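PDB 3OBB: NAD-dependent L-serine dehydrogenase, which catalyses the NAD-dependent oxidation of L-serine and methyl-L-serine, works as a homotetramer, and has low activity toward beta-hydroxyisobutyrate. Local coordinates for residues A[135-140]-A[154-159]; A[94-99]-A[119-124]; A[189-194]-A[222-227]. All coordinates share one frame; numbering follows the deposited sequence.

Contact 1 (A[135-140]-A[154-159])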
loop_
_atom_site.group_PDB
_atom_site.type_symbol
_atom_site.label_atom_id
_atom_site.label_comp_id
_atom_site.label_asym_id
_atom_site.label_seq_id
_atom_site.Cartn_x
_atom_site.Cartn_y
_atom_site.Cartn_z
ATOM N N LEU A 135 -0.608 -0.130 33.692
ATOM C CA LEU A 135 -1.323 -0.474 32.471
ATOM C C LEU A 135 -2.462 0.490 32.173
ATOM O O LEU A 135 -3.073 1.043 33.071
ATOM C CB LEU A 135 -1.915 -1.885 32.609
ATOM C CG LEU A 135 -0.961 -3.062 32.615
ATOM C CD1 LEU A 135 -1.766 -4.352 32.863
ATOM C CD2 LEU A 135 -0.174 -3.111 31.302
ATOM N N THR A 136 -2.774 0.688 30.913
ATOM C CA THR A 136 -4.061 1.344 30.643
ATOM C C THR A 136 -5.119 0.306 30.307
ATOM O O THR A 136 -4.849 -0.678 29.642
ATOM C CB THR A 136 -3.999 2.613 29.708
ATOM O OG1 THR A 136 -5.032 2.585 28.680
ATOM C CG2 THR A 136 -2.658 2.801 29.140
ATOM N N PHE A 137 -6.299 0.504 30.858
ATOM C CA PHE A 137 -7.392 -0.356 30.530
ATOM C C PHE A 137 -8.306 0.393 29.624
ATOM O O PHE A 137 -8.552 1.581 29.832
ATOM C CB PHE A 137 -8.130 -0.787 31.795
ATOM C CG PHE A 137 -7.357 -1.748 32.644
ATOM C CD1 PHE A 137 -6.470 -1.281 33.618
ATOM C CD2 PHE A 137 -7.507 -3.128 32.470
ATOM C CE1 PHE A 137 -5.769 -2.156 34.428
ATOM C CE2 PHE A 137 -6.809 -4.026 33.266
ATOM C CZ PHE A 137 -5.936 -3.544 34.265
HETATM N N MSE A 138 -8.832 -0.315 28.634
HETATM C CA MSE A 138 -9.830 0.240 27.719
HETATM C C MSE A 138 -11.087 -0.607 27.834
HETATM O O MSE A 138 -11.110 -1.781 27.477
HETATM C CB MSE A 138 -9.302 0.255 26.294
HETATM C CG MSE A 138 -8.033 1.060 26.163
HETATM SE SE MSE A 138 -7.254 0.882 24.396
HETATM C CE MSE A 138 -5.650 1.957 24.630
ATOM N N VAL A 139 -12.131 0.008 28.361
ATOM C CA VAL A 139 -13.215 -0.754 28.969
ATOM C C VAL A 139 -14.525 -0.553 28.226
ATOM O O VAL A 139 -14.971 0.583 28.065
ATOM C CB VAL A 139 -13.370 -0.324 30.437
ATOM C CG1 VAL A 139 -14.544 -1.009 31.104
ATOM C CG2 VAL A 139 -12.078 -0.609 31.188
ATOM N N GLY A 140 -15.131 -1.645 27.775
ATOM C CA GLY A 140 -16.500 -1.624 27.285
ATOM C C GLY A 140 -17.451 -2.299 28.260
ATOM O O GLY A 140 -17.071 -3.264 28.918
ATOM N N GLU A 154 -7.500 -0.146 39.266
ATOM C CA GLU A 154 -6.540 0.698 39.976
ATOM C C GLU A 154 -5.377 -0.068 40.609
ATOM O O GLU A 154 -4.291 0.477 40.771
ATOM C CB GLU A 154 -7.257 1.541 41.015
ATOM C CG GLU A 154 -8.288 2.447 40.386
ATOM C CD GLU A 154 -8.816 3.481 41.332
ATOM O OE1 GLU A 154 -8.546 3.372 42.541
ATOM O OE2 GLU A 154 -9.497 4.415 40.857
ATOM N N ALA A 155 -5.588 -1.331 40.936
ATOM C CA ALA A 155 -4.517 -2.149 41.465
ATOM C C ALA A 155 -3.566 -2.615 40.351
ATOM O O ALA A 155 -2.357 -2.758 40.574
ATOM C CB ALA A 155 -5.099 -3.345 42.190
HETATM N N MSE A 156 -4.121 -2.880 39.167
HETATM C CA MSE A 156 -3.318 -3.420 38.060
HETATM C C MSE A 156 -2.818 -2.364 37.075
HETATM O O MSE A 156 -1.948 -2.654 36.239
HETATM C CB MSE A 156 -4.093 -4.491 37.285
HETATM C CG MSE A 156 -4.279 -5.829 38.013
HETATM SE SE MSE A 156 -5.518 -6.958 36.950
HETATM C CE MSE A 156 -7.167 -5.919 37.110
ATOM N N GLY A 157 -3.347 -1.152 37.180
ATOM C CA GLY A 157 -3.175 -0.172 36.113
ATOM C C GLY A 157 -3.262 1.271 36.550
ATOM O O GLY A 157 -3.351 1.557 37.745
ATOM N N ARG A 158 -3.186 2.184 35.579
ATOM C CA ARG A 158 -3.172 3.602 35.881
ATOM C C ARG A 158 -4.256 4.351 35.121
ATOM O O ARG A 158 -5.196 4.825 35.747
ATOM C CB ARG A 158 -1.780 4.209 35.709
ATOM C CG ARG A 158 -1.751 5.753 35.782
ATOM C CD ARG A 158 -0.425 6.275 36.354
ATOM N NE ARG A 158 0.699 6.121 35.430
ATOM C CZ ARG A 158 1.974 6.032 35.806
ATOM N NH1 ARG A 158 2.923 5.877 34.887
ATOM N NH2 ARG A 158 2.304 6.096 37.096
ATOM N N ASN A 159 -4.155 4.478 33.802
ATOM C CA ASN A 159 -5.249 5.119 33.073
ATOM C C ASN A 159 -6.385 4.149 32.843
ATOM O O ASN A 159 -6.175 3.055 32.326
ATOM C CB ASN A 159 -4.794 5.677 31.729
ATOM C CG ASN A 159 -3.944 6.905 31.876
ATOM O OD1 ASN A 159 -3.942 7.546 32.934
ATOM N ND2 ASN A 159 -3.201 7.244 30.817
#

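Contact 2 (A[94-99]-A[119-124])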
loop_
_atom_site.group_PDB
_atom_site.type_symbol
_atom_site.label_atom_id
_atom_site.label_comp_id
_atom_site.label_asym_id
_atom_site.label_seq_id
_atom_site.Cartn_x
_atom_site.Cartn_y
_atom_site.Cartn_z
ATOM N N LEU A 94 -14.240 -9.750 34.373
ATOM C CA LEU A 94 -13.339 -8.851 33.636
ATOM C C LEU A 94 -12.561 -9.646 32.585
ATOM O O LEU A 94 -11.623 -10.355 32.924
ATOM C CB LEU A 94 -12.372 -8.162 34.614
ATOM C CG LEU A 94 -12.818 -6.932 35.451
ATOM C CD1 LEU A 94 -14.315 -6.829 35.626
ATOM C CD2 LEU A 94 -12.116 -6.789 36.809
ATOM N N GLU A 95 -12.970 -9.561 31.322
ATOM C CA GLU A 95 -12.278 -10.246 30.243
ATOM C C GLU A 95 -11.279 -9.265 29.528
ATOM O O GLU A 95 -11.698 -8.362 28.751
ATOM C CB GLU A 95 -13.284 -10.870 29.271
ATOM C CG GLU A 95 -12.792 -12.134 28.586
ATOM C CD GLU A 95 -11.350 -12.000 28.045
ATOM O OE1 GLU A 95 -10.412 -12.657 28.587
ATOM O OE2 GLU A 95 -11.171 -11.227 27.081
ATOM N N CYS A 96 -9.984 -9.484 29.800
ATOM C CA CYS A 96 -8.901 -8.517 29.535
ATOM C C CYS A 96 -7.955 -8.956 28.445
ATOM O O CYS A 96 -6.951 -8.296 28.199
ATOM C CB CYS A 96 -8.047 -8.264 30.780
ATOM S SG CYS A 96 -8.961 -7.660 32.182
ATOM N N SER A 97 -8.286 -10.064 27.791
ATOM C CA SER A 97 -7.561 -10.478 26.609
ATOM C C SER A 97 -7.859 -9.505 25.494
ATOM O O SER A 97 -8.829 -8.743 25.551
ATOM C CB SER A 97 -8.022 -11.869 26.176
ATOM O OG SER A 97 -7.827 -12.780 27.235
ATOM N N THR A 98 -7.044 -9.561 24.459
ATOM C CA THR A 98 -7.347 -8.836 23.248
ATOM C C THR A 98 -7.927 -9.810 22.249
ATOM O O THR A 98 -7.247 -10.762 21.816
ATOM C CB THR A 98 -6.090 -8.137 22.687
ATOM O OG1 THR A 98 -5.650 -7.169 23.648
ATOM C CG2 THR A 98 -6.409 -7.428 21.375
ATOM N N ILE A 99 -9.189 -9.558 21.898
ATOM C CA ILE A 99 -9.937 -10.430 21.019
ATOM C C ILE A 99 -10.790 -9.557 20.116
ATOM O O ILE A 99 -11.010 -8.390 20.421
ATOM C CB ILE A 99 -10.818 -11.430 21.829
ATOM C CG1 ILE A 99 -11.942 -10.696 22.585
ATOM C CG2 ILE A 99 -9.943 -12.243 22.787
ATOM C CD1 ILE A 99 -12.892 -11.630 23.384
ATOM N N LEU A 119 -17.258 -6.905 31.775
ATOM C CA LEU A 119 -16.556 -5.857 31.045
ATOM C C LEU A 119 -15.537 -6.494 30.104
ATOM O O LEU A 119 -14.911 -7.510 30.445
ATOM C CB LEU A 119 -15.820 -4.938 32.027
ATOM C CG LEU A 119 -16.629 -4.170 33.063
ATOM C CD1 LEU A 119 -15.678 -3.435 33.982
ATOM C CD2 LEU A 119 -17.639 -3.212 32.390
ATOM N N ASP A 120 -15.374 -5.914 28.920
ATOM C CA ASP A 120 -14.162 -6.161 28.135
ATOM C C ASP A 120 -13.179 -5.043 28.492
ATOM O O ASP A 120 -13.493 -3.862 28.381
ATOM C CB ASP A 120 -14.428 -6.296 26.610
ATOM C CG ASP A 120 -15.171 -5.087 26.004
ATOM O OD1 ASP A 120 -16.398 -4.930 26.172
ATOM O OD2 ASP A 120 -14.525 -4.297 25.310
ATOM N N ALA A 121 -12.011 -5.418 28.973
ATOM C CA ALA A 121 -11.062 -4.447 29.445
ATOM C C ALA A 121 -9.632 -4.835 29.030
ATOM O O ALA A 121 -8.764 -5.102 29.899
ATOM C CB ALA A 121 -11.178 -4.273 30.952
ATOM N N PRO A 122 -9.394 -4.889 27.707
ATOM C CA PRO A 122 -8.083 -5.150 27.140
ATOM C C PRO A 122 -7.139 -4.081 27.576
ATOM O O PRO A 122 -7.536 -2.946 27.925
ATOM C CB PRO A 122 -8.306 -5.001 25.640
ATOM C CG PRO A 122 -9.556 -4.111 25.561
ATOM C CD PRO A 122 -10.382 -4.683 26.637
ATOM N N VAL A 123 -5.878 -4.421 27.482
ATOM C CA VAL A 123 -4.902 -3.695 28.211
ATOM C C VAL A 123 -3.810 -3.228 27.252
ATOM O O VAL A 123 -3.580 -3.840 26.186
ATOM C CB VAL A 123 -4.476 -4.594 29.407
ATOM C CG1 VAL A 123 -3.318 -5.453 29.066
ATOM C CG2 VAL A 123 -4.267 -3.778 30.634
ATOM N N SER A 124 -3.175 -2.110 27.602
ATOM C CA SER A 124 -2.131 -1.522 26.773
ATOM C C SER A 124 -0.999 -1.070 27.714
ATOM O O SER A 124 -1.248 -0.594 28.820
ATOM C CB SER A 124 -2.769 -0.375 25.969
ATOM O OG SER A 124 -1.831 0.472 25.384
HETATM O O HOH W 1 -5.527 -7.210 26.269
#

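Contact 3 (A[189-194]-A[222-227])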
loop_
_atom_site.group_PDB
_atom_site.type_symbol
_atom_site.label_atom_id
_atom_site.label_comp_id
_atom_site.label_asym_id
_atom_site.label_seq_id
_atom_site.Cartn_x
_atom_site.Cartn_y
_atom_site.Cartn_z
ATOM N N GLU A 189 10.773 3.968 8.604
ATOM C CA GLU A 189 11.050 4.293 7.216
ATOM C C GLU A 189 11.600 5.720 7.094
ATOM O O GLU A 189 12.448 5.994 6.221
ATOM C CB GLU A 189 9.788 4.094 6.353
ATOM C CG GLU A 189 8.966 5.322 6.113
ATOM C CD GLU A 189 7.721 5.049 5.209
ATOM O OE1 GLU A 189 7.462 3.870 4.864
ATOM O OE2 GLU A 189 7.034 6.034 4.844
ATOM N N ALA A 190 11.104 6.619 7.952
ATOM C CA ALA A 190 11.577 8.016 7.960
ATOM C C ALA A 190 13.020 8.064 8.459
ATOM O O ALA A 190 13.858 8.717 7.845
ATOM C CB ALA A 190 10.675 8.886 8.822
HETATM N N MSE A 191 13.324 7.342 9.534
HETATM C CA MSE A 191 14.692 7.279 10.094
HETATM C C MSE A 191 15.687 6.770 9.051
HETATM O O MSE A 191 16.779 7.326 8.874
HETATM C CB MSE A 191 14.745 6.353 11.334
HETATM C CG MSE A 191 13.992 6.871 12.593
HETATM SE SE MSE A 191 14.784 8.502 13.314
HETATM C CE MSE A 191 16.603 7.838 13.684
ATOM N N ALA A 192 15.292 5.728 8.335
ATOM C CA ALA A 192 16.160 5.088 7.342
ATOM C C ALA A 192 16.370 6.007 6.146
ATOM O O ALA A 192 17.480 6.151 5.643
ATOM C CB ALA A 192 15.549 3.738 6.908
ATOM N N LEU A 193 15.301 6.678 5.727
ATOM C CA LEU A 193 15.412 7.653 4.633
ATOM C C LEU A 193 16.416 8.796 4.995
ATOM O O LEU A 193 17.326 9.133 4.208
ATOM C CB LEU A 193 14.022 8.187 4.277
ATOM C CG LEU A 193 13.900 9.238 3.161
ATOM C CD1 LEU A 193 14.583 8.753 1.840
ATOM C CD2 LEU A 193 12.428 9.670 2.952
ATOM N N GLY A 194 16.231 9.396 6.175
ATOM C CA GLY A 194 17.129 10.466 6.631
ATOM C C GLY A 194 18.590 10.021 6.700
ATOM O O GLY A 194 19.481 10.678 6.128
ATOM N N ASN A 222 12.126 4.361 20.025
ATOM C CA ASN A 222 12.691 4.659 18.710
ATOM C C ASN A 222 13.216 3.382 18.037
ATOM O O ASN A 222 13.951 2.634 18.671
ATOM C CB ASN A 222 13.771 5.747 18.836
ATOM C CG ASN A 222 14.269 6.217 17.466
ATOM O OD1 ASN A 222 14.886 5.420 16.712
ATOM N ND2 ASN A 222 13.943 7.482 17.097
ATOM N N PRO A 223 12.808 3.088 16.777
ATOM C CA PRO A 223 13.254 1.830 16.138
ATOM C C PRO A 223 14.698 1.741 15.633
ATOM O O PRO A 223 15.120 0.657 15.218
ATOM C CB PRO A 223 12.277 1.692 14.965
ATOM C CG PRO A 223 11.983 3.095 14.595
ATOM C CD PRO A 223 11.855 3.809 15.898
ATOM N N TRP A 224 15.452 2.840 15.686
ATOM C CA TRP A 224 16.849 2.892 15.175
ATOM C C TRP A 224 17.868 2.565 16.260
ATOM O O TRP A 224 17.895 3.248 17.285
ATOM C CB TRP A 224 17.183 4.266 14.581
ATOM C CG TRP A 224 18.419 4.200 13.707
ATOM C CD1 TRP A 224 19.715 4.363 14.104
ATOM C CD2 TRP A 224 18.465 3.920 12.308
ATOM N NE1 TRP A 224 20.562 4.235 13.028
ATOM C CE2 TRP A 224 19.819 3.931 11.921
ATOM C CE3 TRP A 224 17.494 3.615 11.347
ATOM C CZ2 TRP A 224 20.229 3.670 10.604
ATOM C CZ3 TRP A 224 17.904 3.361 10.044
ATOM C CH2 TRP A 224 19.261 3.382 9.692
ATOM N N PRO A 225 18.678 1.499 16.060
ATOM C CA PRO A 225 19.592 1.020 17.124
ATOM C C PRO A 225 20.465 2.142 17.593
ATOM O O PRO A 225 20.963 2.909 16.753
ATOM C CB PRO A 225 20.460 -0.045 16.412
ATOM C CG PRO A 225 19.450 -0.676 15.391
ATOM C CD PRO A 225 18.745 0.626 14.862
ATOM N N GLY A 226 20.631 2.256 18.913
ATOM C CA GLY A 226 21.525 3.305 19.462
ATOM C C GLY A 226 20.852 4.650 19.727
ATOM O O GLY A 226 21.390 5.465 20.470
ATOM N N VAL A 227 19.671 4.890 19.157
ATOM C CA VAL A 227 19.016 6.170 19.425
ATOM C C VAL A 227 18.550 6.272 20.881
ATOM O O VAL A 227 18.957 7.200 21.599
ATOM C CB VAL A 227 17.928 6.536 18.397
ATOM C CG1 VAL A 227 17.165 7.808 18.836
ATOM C CG2 VAL A 227 18.597 6.800 17.053
#

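Contact 1 (A[135-140]-A[154-159])
The phenyl ring of F137 presents its outer edge to the chain where helix 143-156 ends: CZ lies 3.7 Å from M156 CB, and CE1 lies 3.7 Å from G157 CA. Both carbons sit close to the ring plane, so this is an edge contact and not a stack. The first torsion of F137 (chi1 -71°) sets CG beside its backbone N and anti to its carbonyl carbon, and from there the ring extends back to the helix end. The side chain of M156, a selenomethionine, crosses that of F137 at about a right angle. Its bend at chi3 (-66°) brings CE to 3.9 Å from F137 CZ, a second touch on the same ring atom. G157, the first residue to leave helical angles, has no side chain, which lets the ring edge come up to its CA.

Two backbone hydrogen bonds fix the geometry beside this apolar patch. R158 N donates to L135 O over 2.8 Å in a nearly straight bond (169° at the hydrogen). F137 N then donates to N159 O over 2.9 Å. T136 lies between these bonds, and its CA makes a CH...O contact of 3.2 Å with N159 O, while its CB rests against N159 CB. L135 lays its CB against the carbonyl oxygen of M156.

The arrangement closes a beta-alpha-beta unit, strand 135-140, helix 143-156 and strand 159-164, within the NAD-binding Rossmann-type domain. L135 and M156 both pack on M18 of helix 15-24, a residue of the NAD site. F137 meets F153 of helix 143-156 and V123 of strand 117-124, while T136 and N159 touch S211 and R210 of the second subunit.

Contact 2 (A[94-99]-A[119-124])
L94 pairs with L119 and E95 with D120 in parallel register, with E95 N donating to L119 O over 3.0 Å and A121 N to E95 O over the same length; the second donor stands above the E95 carbonyl plane, 44° out of it. These are neighbouring strands of the Rossmann-type NAD-binding fold, joined as a beta-alpha-beta unit through helix 101-112. Past D120 the regular pairing gives way to loop, with CA-H...O contacts from C96 CA to A121 O and from P122 CA to C96 O; the latter is nearly linear (177° at the hydrogen).

The side chains of L94 and L119 run side by side in the same direction and meet at their CD1 methyls, 4.0 Å apart, under A149 of helix 143-156. C96 CB lies against A121 O, and chi1 of -58°, with SG beside the backbone N, brings the sulfur to the same oxygen. The E95 chain bends at chi2, and S97 OG binds the syn lone pair of E95 OE1 at 2.9 Å. S65 OG shares that carboxylate oxygen, so OE1 takes bonds from two hydroxyl groups, and S97 OG is held by L67 N as well. On the same face as E95, the D120 carboxylate leads off separately, OD1 to H108 NE2 and G167 N, OD2 to Q170 N.

The side chain of T98, part of the NAD site, crosses that of P122 at about a right angle, its OG1 being 4.0 Å from P122 CB. The active-site K173 bridges the two segments, its NZ hydrogen-bonding T98 OG1 and V123 O. A water completes the join: it donates to C96 O at 2.6 Å, accepts from V123 N at 3.1 Å, and also bonds T98 OG1.

Contact 3 (A[189-194]-A[222-227])
N222 OD1 accepts a hydrogen bond from W224 N at 2.8 Å, with 161° at the hydrogen and the donor in the plane of the amide carbonyl. A side-chain oxygen bound to the backbone N two residues on defines an Asx turn. The bond also settles the rotation of the amide: with OD1 facing W224 N, the other branch, ND2, is directed at helix 168-196, where it meets M191 SE tip to tip at 4.0 Å.

M191, a selenomethionine, gives the largest share of the helix side. Its CB-to-CE chain turns at both chi2 (-65°) and chi3 (-59°), which folds the terminal methyl back and places CE 3.7 Å from W224 CB and 4.1 Å from V227 CG2. The methyl is therefore touched by two residues of the loop, while M191 CB lies 3.9 Å from W224 CE3, farther out on the indole. The side chains of M191 and W224 cross obliquely.

The six-membered ring of W224 also reaches the next residue of the helix: its CZ3 is 3.7 Å from A192 CA and 3.9 Å from A192 CB. With CG anti to its backbone N, the indole projects from the loop onto the helix, and P225 CD lies over one of its faces. No hydrogen bond links the two segments, so the join rests on apolar and van der Waals contact. The loop itself is further shaped by a bond from V227 N to W224 O.

This joins the long helix 168-196 to the loop between helices 216-220 and 243-260 in the C-terminal domain, away from the annotated sites. A201 of helix 201-209 packs on both M191 and W224, M208 adds to the former, and Q291 of helix 291-294 touches the indole.

Overall arrangement
From the N terminus, contact 2 comes first, closing the loop that runs through helix 101-112. Contact 1 follows, closing the passage through helix 143-156, and contact 3 comes last, bridging a span that holds helices 201-209 and 216-220. The three are in series, so none encloses or crosses another. Contacts 1 and 2 touch, their centres 10 Å apart, because strands 117-124 and 135-140 are antiparallel neighbours in one sheet, with T136 N 2.9 Å from S124 O. Contact 3 belongs to the helical C-terminal domain, its nearest atoms about 15 Å from contact 2. Helix 168-196 links the regions: K173 meets contact 2, and residues 189-194 supply one side of contact 3.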